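Local coordinates for MdbA protein (Corynebacterium diphtheriae, PDB 5C00) that is a thiol-disulfide oxidoreductase of the thioredoxin-like DsbA family, required for viability, pilus assembly, toxin production and virulence, and probably forms disulfide bonds in exported proteins, at residues A[162-165]-A[166-169]. Sequence-based numbering, arbitrary orientation. Where two conformers were deposited one is given.
Sequences KEDF and RKFA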
ATOM      1  N   LYS A 162     -10.443   9.669  -1.729  1.00 20.09           N
ATOM      2  CA  LYS A 162     -11.336   8.572  -1.323  1.00 21.03           C
ATOM      3  C   LYS A 162     -12.169   8.039  -2.454  1.00 22.25           C
ATOM      4  O   LYS A 162     -12.322   6.838  -2.627  1.00 20.80           O
ATOM      5  CB  LYS A 162     -12.244   8.985  -0.175  1.00 22.14           C
ATOM      6  CG  LYS A 162     -11.490   9.144   1.146  1.00 23.04           C
ATOM      7  CD  LYS A 162     -12.457   9.192   2.311  1.00 24.74           C
ATOM      8  CE  LYS A 162     -11.760   9.469   3.625  1.00 24.12           C
ATOM      9  NZ  LYS A 162     -12.730   9.883   4.654  1.00 25.49           N
ATOM     10  N   GLU A 163     -12.718   8.943  -3.252  1.00 25.18           N
ATOM     11  CA  GLU A 163     -13.555   8.494  -4.331  1.00 27.18           C
ATOM     12  C   GLU A 163     -12.770   7.583  -5.284  1.00 25.78           C
ATOM     13  O   GLU A 163     -13.254   6.539  -5.690  1.00 25.22           O
ATOM     14  CB  GLU A 163     -14.179   9.703  -5.051  1.00 31.33           C
ATOM     15  CG  GLU A 163     -15.146  10.533  -4.182  1.00 35.76           C
ATOM     16  CD  GLU A 163     -14.455  11.485  -3.173  1.00 41.43           C
ATOM     17  OE1 GLU A 163     -13.194  11.690  -3.208  1.00 43.72           O
ATOM     18  OE2 GLU A 163     -15.201  12.048  -2.317  1.00 47.62           O
ATOM     19  N   ASP A 164     -11.576   7.987  -5.681  1.00 25.26           N
ATOM     20  CA  ASP A 164     -10.764   7.127  -6.531  1.00 24.28           C
ATOM     21  C   ASP A 164     -10.260   5.875  -5.828  1.00 23.06           C
ATOM     22  O   ASP A 164     -10.255   4.763  -6.399  1.00 22.90           O
ATOM     23  CB  ASP A 164      -9.626   7.888  -7.138  1.00 24.97           C
ATOM     24  CG  ASP A 164     -10.043   8.629  -8.394  1.00 27.14           C
ATOM     25  OD1 ASP A 164     -11.103   8.345  -8.921  1.00 28.79           O
ATOM     26  OD2 ASP A 164      -9.295   9.491  -8.838  1.00 32.04           O
ATOM     27  N   PHE A 165      -9.922   6.003  -4.565  1.00 20.59           N
ATOM     28  CA  PHE A 165      -9.560   4.814  -3.816  1.00 20.14           C
ATOM     29  C   PHE A 165     -10.693   3.752  -3.839  1.00 21.05           C
ATOM     30  O   PHE A 165     -10.440   2.594  -4.054  1.00 20.12           O
ATOM     31  CB  PHE A 165      -9.254   5.143  -2.381  1.00 20.21           C
ATOM     32  CG  PHE A 165      -8.993   3.923  -1.585  1.00 19.66           C
ATOM     33  CD1 PHE A 165      -7.723   3.339  -1.614  1.00 19.41           C
ATOM     34  CD2 PHE A 165      -9.976   3.364  -0.850  1.00 19.88           C
ATOM     35  CE1 PHE A 165      -7.488   2.167  -0.936  1.00 19.42           C
ATOM     36  CE2 PHE A 165      -9.737   2.210  -0.148  1.00 19.17           C
ATOM     37  CZ  PHE A 165      -8.496   1.612  -0.218  1.00 18.11           C
ATOM     38  N   ARG A 166     -11.918   4.180  -3.573  1.00 21.90           N
ATOM     39  CA  ARG A 166     -13.081   3.262  -3.619  1.00 23.22           C
ATOM     40  C   ARG A 166     -13.249   2.642  -5.004  1.00 23.02           C
ATOM     41  O   ARG A 166     -13.545   1.470  -5.122  1.00 22.20           O
ATOM     42  CB  ARG A 166     -14.345   4.026  -3.284  1.00 25.03           C
ATOM     43  CG  ARG A 166     -14.460   4.492  -1.855  1.00 25.72           C
ATOM     44  CD  ARG A 166     -15.627   5.474  -1.691  1.00 26.56           C
ATOM     45  NE  ARG A 166     -15.578   6.019  -0.319  1.00 26.99           N
ATOM     46  CZ  ARG A 166     -15.701   7.280   0.041  1.00 28.83           C
ATOM     47  NH1 ARG A 166     -15.923   8.252  -0.852  1.00 29.72           N
ATOM     48  NH2 ARG A 166     -15.618   7.574   1.342  1.00 28.91           N
ATOM     49  N   LYS A 167     -13.109   3.442  -6.063  1.00 23.33           N
ATOM     50  CA  LYS A 167     -13.188   2.900  -7.428  0.60 25.06           C
ATOM     51  C   LYS A 167     -12.098   1.855  -7.655  1.00 23.40           C
ATOM     52  O   LYS A 167     -12.366   0.755  -8.223  1.00 22.41           O
ATOM     53  CB  LYS A 167     -13.116   4.036  -8.452  0.60 26.93           C
ATOM     54  CG  LYS A 167     -12.606   3.698  -9.843  0.60 31.02           C
ATOM     55  CD  LYS A 167     -12.692   4.951 -10.727  0.60 33.01           C
ATOM     56  CE  LYS A 167     -11.518   5.093 -11.683  0.60 35.65           C
ATOM     57  NZ  LYS A 167     -10.817   6.415 -11.539  0.60 36.31           N
ATOM     58  N   PHE A 168     -10.877   2.156  -7.193  1.00 21.52           N
ATOM     59  CA  PHE A 168      -9.773   1.195  -7.294  1.00 21.45           C
ATOM     60  C   PHE A 168     -10.036  -0.065  -6.469  1.00 20.71           C
ATOM     61  O   PHE A 168      -9.760  -1.195  -6.904  1.00 20.17           O
ATOM     62  CB  PHE A 168      -8.471   1.808  -6.823  1.00 23.01           C
ATOM     63  CG  PHE A 168      -7.924   2.882  -7.727  1.00 24.72           C
ATOM     64  CD1 PHE A 168      -8.611   3.293  -8.870  1.00 27.92           C
ATOM     65  CD2 PHE A 168      -6.750   3.512  -7.396  1.00 25.78           C
ATOM     66  CE1 PHE A 168      -8.086   4.296  -9.658  1.00 29.80           C
ATOM     67  CE2 PHE A 168      -6.225   4.504  -8.181  1.00 27.72           C
ATOM     68  CZ  PHE A 168      -6.916   4.908  -9.308  1.00 29.78           C
ATOM     69  N   ALA A 169     -10.518   0.146  -5.270  1.00 20.13           N
ATOM     70  CA  ALA A 169     -10.781  -0.980  -4.385  1.00 21.17           C
ATOM     71  C   ALA A 169     -11.832  -1.911  -5.013  1.00 22.82           C
ATOM     72  O   ALA A 169     -11.675  -3.135  -4.992  1.00 21.43           O
ATOM     73  CB  ALA A 169     -11.232  -0.488  -3.016  1.00 21.47           C
TER
HETATM   74  O   HOH W   1     -15.920  10.718   0.516  1.00 36.68           O
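The guanidinium of Arg166 lies with one face against the aliphatic part of Lys162, whose CB sits 3.7 Å above its plane and toward the rim. At its edge, in plane, a water accepts a bond from Arg166 NH1 (2.8 Å) and donates a longer one to Glu163 OE2. That water links two opposite charges whose own atoms stay beyond salt-bridge range, and the carboxylate stands almost perpendicular to the guanidinium, the planes 89° apart. The reach comes from an arginine chain extended from CG to NE, which runs back past Lys162 O toward the start of the helix; there NE bonds to the carbonyl oxygen of Asp93. Lys162 NZ forms salt bridges with Asp94 and Asp136, acids that probably balance its charge, and the Arg166 side chain also touches Asp94. The ring of Phe168 has the backbone of Asp164 over one face, with Asp164 O 3.3 Å from Phe168 CG. Residues 162-169 form the first two turns of helix 162-180, in a thioredoxin-like fold with a helical insertion of the DsbA type. Four successive i to i+4 backbone bonds run from Arg166 N to Lys162 O (2.9 Å) through Ala169 N to Phe165 O (2.7 Å). Phe165, its CG anti to the backbone N (chi1 175°), carries its ring to the buried side, against Thr98, Ala102 and Leu105 of helix 96-109. Its CE2 comes within 4.2 Å of Ala169 CB, one turn on. At the exposed side, in the one of two Lys167 conformers described here, Asp164 and Lys167 lie alongside each other, pointing the same way. Lys167 NZ then comes 3.3 Å from Asp164 OD1, a weak salt bridge that is doubtful as a lasting contact.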